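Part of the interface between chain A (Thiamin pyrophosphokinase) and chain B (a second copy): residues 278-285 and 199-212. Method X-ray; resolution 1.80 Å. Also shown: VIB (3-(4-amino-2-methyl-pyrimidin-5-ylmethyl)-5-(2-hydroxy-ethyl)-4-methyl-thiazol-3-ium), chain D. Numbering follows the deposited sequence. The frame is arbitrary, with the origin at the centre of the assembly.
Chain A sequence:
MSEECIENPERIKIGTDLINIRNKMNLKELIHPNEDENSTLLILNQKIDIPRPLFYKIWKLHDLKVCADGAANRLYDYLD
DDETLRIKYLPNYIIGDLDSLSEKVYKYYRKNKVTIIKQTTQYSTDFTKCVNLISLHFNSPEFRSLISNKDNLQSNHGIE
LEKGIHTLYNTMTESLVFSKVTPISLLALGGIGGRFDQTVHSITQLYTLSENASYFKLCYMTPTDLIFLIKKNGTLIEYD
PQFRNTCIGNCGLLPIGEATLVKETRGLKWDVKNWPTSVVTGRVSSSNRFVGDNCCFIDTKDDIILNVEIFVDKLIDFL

Chain A, residues 278-285: SVVTGRVS
Chain B 199-212: TVHSITQLYTLSEN

No direct hydrogen bond joins the two stretches; a short turn of chain A lays its backbone against a helix of chain B through apolar side chains and carbonyl contacts, and 440 Å² is buried between them, both sides summed. Chain B 199-212 is helical throughout, continuing a helix that begins earlier. In chain A, residues 279-281 have helical phi/psi (-70/-31, -70/-39, -87/-11) without the regular bonds. Gly282(A) turns at 84/-5, Arg283(A) follows at -77/86, spanned by a weak bond from Val284(A) N to Gly282(A) O, 2.9 Å, and Val284(A) is extended at -137/129. The turn is closed by Ser278(A) N to Arg283(A) O, 2.9 Å, with a weak bond from Val280(A) N to Ser278(A) OG, 3.1 Å.

The register follows the helix: CA atoms lie 5.0 Å apart for Val279(A) and Thr204(B), 5.3 Å for Val280(A) and Tyr207(B), and 6.0 Å for Thr281(A) and Thr208(B), so Val279(A) to Thr281(A) run the same way as the helix from Thr204(B) to Thr208(B). Val279(A), chi1 t, is the apolar centre. Its CG2 lies 4.1 Å from CG1 of Val200(B) (t), while its CG1 is 4.1 Å from CG2 of Ile203(B) (m, m), 3.8 Å from CG2 of Thr204(B) and 4.0 Å from CD1 of Tyr207(B). Val280(A), also t, places CG2 over one face of the Tyr207(B) ring (chi1 m, chi2 103°) and CG1 4.2 Å from its CD2. Val284(A), t, points toward the helix, its CG2 4.0 Å from CG2 of Thr204(B).

The backbone comes closer still: Val279(A) O lies 3.3 Å from Thr204(B) CB and receives a CA-H...O contact from Thr204(B) CA at 3.4 Å, angle 132° at H, and Val280(A) O sits 3.5 Å from Tyr207(B) CB. Thr204(B), chi1 p, turns its hydroxyl back to its own helix, OG1 donating to His201(B) O at 2.5 Å, which leaves its methyl for the valines. Thr208(B), also p, sets CG2 3.5 Å from Thr281(A) O and 3.6 Å from Gly282(A) CA. Here glycine is doubly required: a CB would lie 2.7 Å from Thr208(B) CG2, a clash, and these backbone angles would jam it against the preceding carbonyl.

The O of one water donates to Val284(A) O at 2.8 Å and accepts a weak bond from His201(B) ND1 at 3.3 Å, bridging the chains. Beyond the contact, Ser285(A) OG donates to N1A of the bound VIB at 2.7 Å.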

# COMPACT_ATOMS: atom_id res chain seq x y z
N SER A 278 12.50 -6.26 -8.63
CA SER A 278 11.74 -5.15 -9.18
C SER A 278 10.24 -5.41 -9.10
O SER A 278 9.78 -6.53 -9.30
CB SER A 278 12.13 -4.92 -10.64
OG SER A 278 11.20 -4.05 -11.28
N VAL A 279 9.49 -4.35 -8.80
CA VAL A 279 8.03 -4.44 -8.71
C VAL A 279 7.46 -4.65 -10.11
O VAL A 279 6.43 -5.30 -10.29
CB VAL A 279 7.44 -3.15 -8.11
CG1 VAL A 279 5.93 -3.11 -8.31
CG2 VAL A 279 7.76 -3.09 -6.63
N VAL A 280 8.15 -4.11 -11.11
CA VAL A 280 7.72 -4.22 -12.50
C VAL A 280 7.85 -5.63 -13.05
O VAL A 280 6.99 -6.09 -13.79
CB VAL A 280 8.52 -3.25 -13.40
CG1 VAL A 280 8.05 -3.35 -14.84
CG2 VAL A 280 8.36 -1.82 -12.89
N THR A 281 8.93 -6.32 -12.69
CA THR A 281 9.15 -7.68 -13.17
C THR A 281 8.46 -8.70 -12.27
O THR A 281 8.36 -9.88 -12.62
CB THR A 281 10.65 -8.03 -13.23
OG1 THR A 281 11.22 -7.95 -11.92
CG2 THR A 281 11.38 -7.09 -14.17
N GLY A 282 7.99 -8.25 -11.12
CA GLY A 282 7.32 -9.15 -10.19
C GLY A 282 8.31 -9.90 -9.31
O GLY A 282 7.91 -10.65 -8.42
N ARG A 283 9.59 -9.71 -9.57
CA ARG A 283 10.63 -10.37 -8.79
C ARG A 283 10.76 -9.63 -7.46
O ARG A 283 11.59 -8.73 -7.31
CB ARG A 283 11.96 -10.35 -9.54
CG ARG A 283 12.02 -11.31 -10.72
CD ARG A 283 13.29 -11.11 -11.53
NE ARG A 283 14.50 -11.27 -10.73
CZ ARG A 283 14.95 -12.44 -10.27
NH1 ARG A 283 14.30 -13.56 -10.54
NH2 ARG A 283 16.06 -12.48 -9.55
N VAL A 284 9.94 -10.02 -6.50
CA VAL A 284 9.94 -9.41 -5.18
C VAL A 284 9.83 -10.48 -4.11
O VAL A 284 8.94 -11.33 -4.16
CB VAL A 284 8.76 -8.43 -5.02
CG1 VAL A 284 8.73 -7.87 -3.60
CG2 VAL A 284 8.86 -7.31 -6.04
N SER A 285 10.73 -10.43 -3.14
CA SER A 285 10.71 -11.40 -2.05
C SER A 285 9.61 -11.04 -1.07
O SER A 285 9.78 -10.18 -0.21
CB SER A 285 12.06 -11.41 -1.33
OG SER A 285 12.08 -12.40 -0.31
N THR B 199 0.41 -6.23 -0.29
CA THR B 199 -0.11 -5.08 -1.00
C THR B 199 0.84 -4.85 -2.16
O THR B 199 0.41 -4.63 -3.29
CB THR B 199 -0.14 -3.82 -0.12
OG1 THR B 199 -1.22 -3.93 0.82
CG2 THR B 199 -0.34 -2.58 -0.98
N VAL B 200 2.14 -4.90 -1.88
CA VAL B 200 3.15 -4.70 -2.91
C VAL B 200 3.05 -5.77 -3.99
O VAL B 200 3.16 -5.47 -5.18
CB VAL B 200 4.58 -4.69 -2.32
CG1 VAL B 200 5.60 -4.56 -3.44
CG2 VAL B 200 4.73 -3.54 -1.34
N HIS B 201 2.86 -7.02 -3.58
CA HIS B 201 2.75 -8.09 -4.57
C HIS B 201 1.55 -7.82 -5.46
O HIS B 201 1.61 -8.01 -6.67
CB HIS B 201 2.58 -9.46 -3.92
CG HIS B 201 2.35 -10.56 -4.91
ND1 HIS B 201 3.34 -10.97 -5.79
CD2 HIS B 201 1.25 -11.27 -5.22
CE1 HIS B 201 2.84 -11.89 -6.59
NE2 HIS B 201 1.58 -12.09 -6.27
N SER B 202 0.45 -7.39 -4.85
CA SER B 202 -0.76 -7.10 -5.62
C SER B 202 -0.43 -6.07 -6.70
O SER B 202 -0.96 -6.14 -7.81
CB SER B 202 -1.86 -6.56 -4.71
OG SER B 202 -2.39 -7.59 -3.89
N ILE B 203 0.44 -5.12 -6.37
CA ILE B 203 0.81 -4.10 -7.34
C ILE B 203 1.66 -4.68 -8.47
O ILE B 203 1.51 -4.29 -9.62
CB ILE B 203 1.58 -2.94 -6.67
CG1 ILE B 203 0.67 -2.22 -5.67
CG2 ILE B 203 2.08 -1.96 -7.72
CD1 ILE B 203 -0.62 -1.71 -6.27
N THR B 204 2.55 -5.62 -8.14
CA THR B 204 3.38 -6.23 -9.17
C THR B 204 2.52 -6.91 -10.23
O THR B 204 2.86 -6.91 -11.42
CB THR B 204 4.36 -7.29 -8.59
OG1 THR B 204 3.62 -8.42 -8.11
CG2 THR B 204 5.17 -6.69 -7.46
N GLN B 205 1.40 -7.49 -9.80
CA GLN B 205 0.49 -8.18 -10.72
C GLN B 205 0.01 -7.25 -11.83
O GLN B 205 -0.14 -7.68 -12.98
CB GLN B 205 -0.72 -8.73 -9.95
CG GLN B 205 -0.43 -9.94 -9.06
CD GLN B 205 -0.12 -11.20 -9.86
OE1 GLN B 205 -0.55 -11.35 -11.00
NE2 GLN B 205 0.60 -12.13 -9.24
N LEU B 206 -0.25 -5.99 -11.50
CA LEU B 206 -0.71 -5.03 -12.50
C LEU B 206 0.33 -4.91 -13.61
O LEU B 206 -0.00 -4.86 -14.79
CB LEU B 206 -0.96 -3.66 -11.86
CG LEU B 206 -2.18 -3.57 -10.94
CD1 LEU B 206 -2.17 -2.25 -10.18
CD2 LEU B 206 -3.45 -3.70 -11.77
N TYR B 207 1.60 -4.86 -13.21
CA TYR B 207 2.70 -4.74 -14.17
C TYR B 207 2.98 -6.05 -14.92
O TYR B 207 3.08 -6.05 -16.14
CB TYR B 207 3.99 -4.29 -13.47
CG TYR B 207 3.99 -2.85 -13.01
CD1 TYR B 207 3.80 -2.53 -11.67
CD2 TYR B 207 4.22 -1.80 -13.91
CE1 TYR B 207 3.84 -1.20 -11.23
CE2 TYR B 207 4.26 -0.48 -13.48
CZ TYR B 207 4.07 -0.18 -12.14
OH TYR B 207 4.13 1.13 -11.71
N THR B 208 3.11 -7.15 -14.18
CA THR B 208 3.41 -8.44 -14.80
C THR B 208 2.32 -8.97 -15.73
O THR B 208 2.63 -9.50 -16.80
CB THR B 208 3.72 -9.52 -13.73
OG1 THR B 208 2.60 -9.67 -12.85
CG2 THR B 208 4.95 -9.12 -12.93
N LEU B 209 1.06 -8.85 -15.34
CA LEU B 209 -0.03 -9.33 -16.19
C LEU B 209 -0.06 -8.50 -17.47
O LEU B 209 -0.28 -9.03 -18.56
CB LEU B 209 -1.37 -9.20 -15.47
CG LEU B 209 -1.62 -10.17 -14.31
CD1 LEU B 209 -2.98 -9.88 -13.68
CD2 LEU B 209 -1.57 -11.61 -14.81
N SER B 210 0.16 -7.20 -17.33
CA SER B 210 0.16 -6.30 -18.47
C SER B 210 1.25 -6.68 -19.47
O SER B 210 1.10 -6.51 -20.68
CB SER B 210 0.38 -4.86 -17.99
OG SER B 210 0.37 -3.96 -19.08
N GLU B 211 2.34 -7.23 -18.94
CA GLU B 211 3.47 -7.63 -19.77
C GLU B 211 3.46 -9.08 -20.26
O GLU B 211 3.84 -9.35 -21.40
CB GLU B 211 4.78 -7.34 -19.02
CG GLU B 211 6.01 -8.04 -19.57
CD GLU B 211 7.31 -7.45 -19.04
OE1 GLU B 211 7.38 -7.16 -17.82
OE2 GLU B 211 8.25 -7.29 -19.83
N ASN B 212 3.02 -10.00 -19.41
CA ASN B 212 3.03 -11.42 -19.77
C ASN B 212 1.68 -12.09 -20.02
O ASN B 212 1.63 -13.25 -20.43
CB ASN B 212 3.81 -12.18 -18.70
CG ASN B 212 5.21 -11.63 -18.50
OD1 ASN B 212 5.70 -11.57 -17.37
ND2 ASN B 212 5.85 -11.24 -19.59
CM2 VIB D . 13.22 -14.93 -2.76
N4A VIB D . 10.08 -18.72 -2.22
CM4 VIB D . 6.16 -18.44 1.16
O1 VIB D . 2.63 -16.10 -1.25
C7 VIB D . 2.80 -16.99 -0.14
C6 VIB D . 3.64 -18.21 -0.59
C2 VIB D . 7.03 -16.87 -1.97
S1 VIB D . 5.36 -16.96 -2.59
C5 VIB D . 5.03 -17.73 -1.00
C4 VIB D . 6.15 -17.82 -0.24
N3 VIB D . 7.20 -17.35 -0.81
C7A VIB D . 8.55 -17.33 -0.18
C4A VIB D . 10.48 -17.43 -1.84
N3A VIB D . 11.61 -16.84 -2.46
C2A VIB D . 12.02 -15.55 -2.10
N1A VIB D . 11.31 -14.85 -1.11
C6A VIB D . 10.19 -15.42 -0.49
C5A VIB D . 9.77 -16.72 -0.85
O HOH W 1 6.28 -11.98 -4.64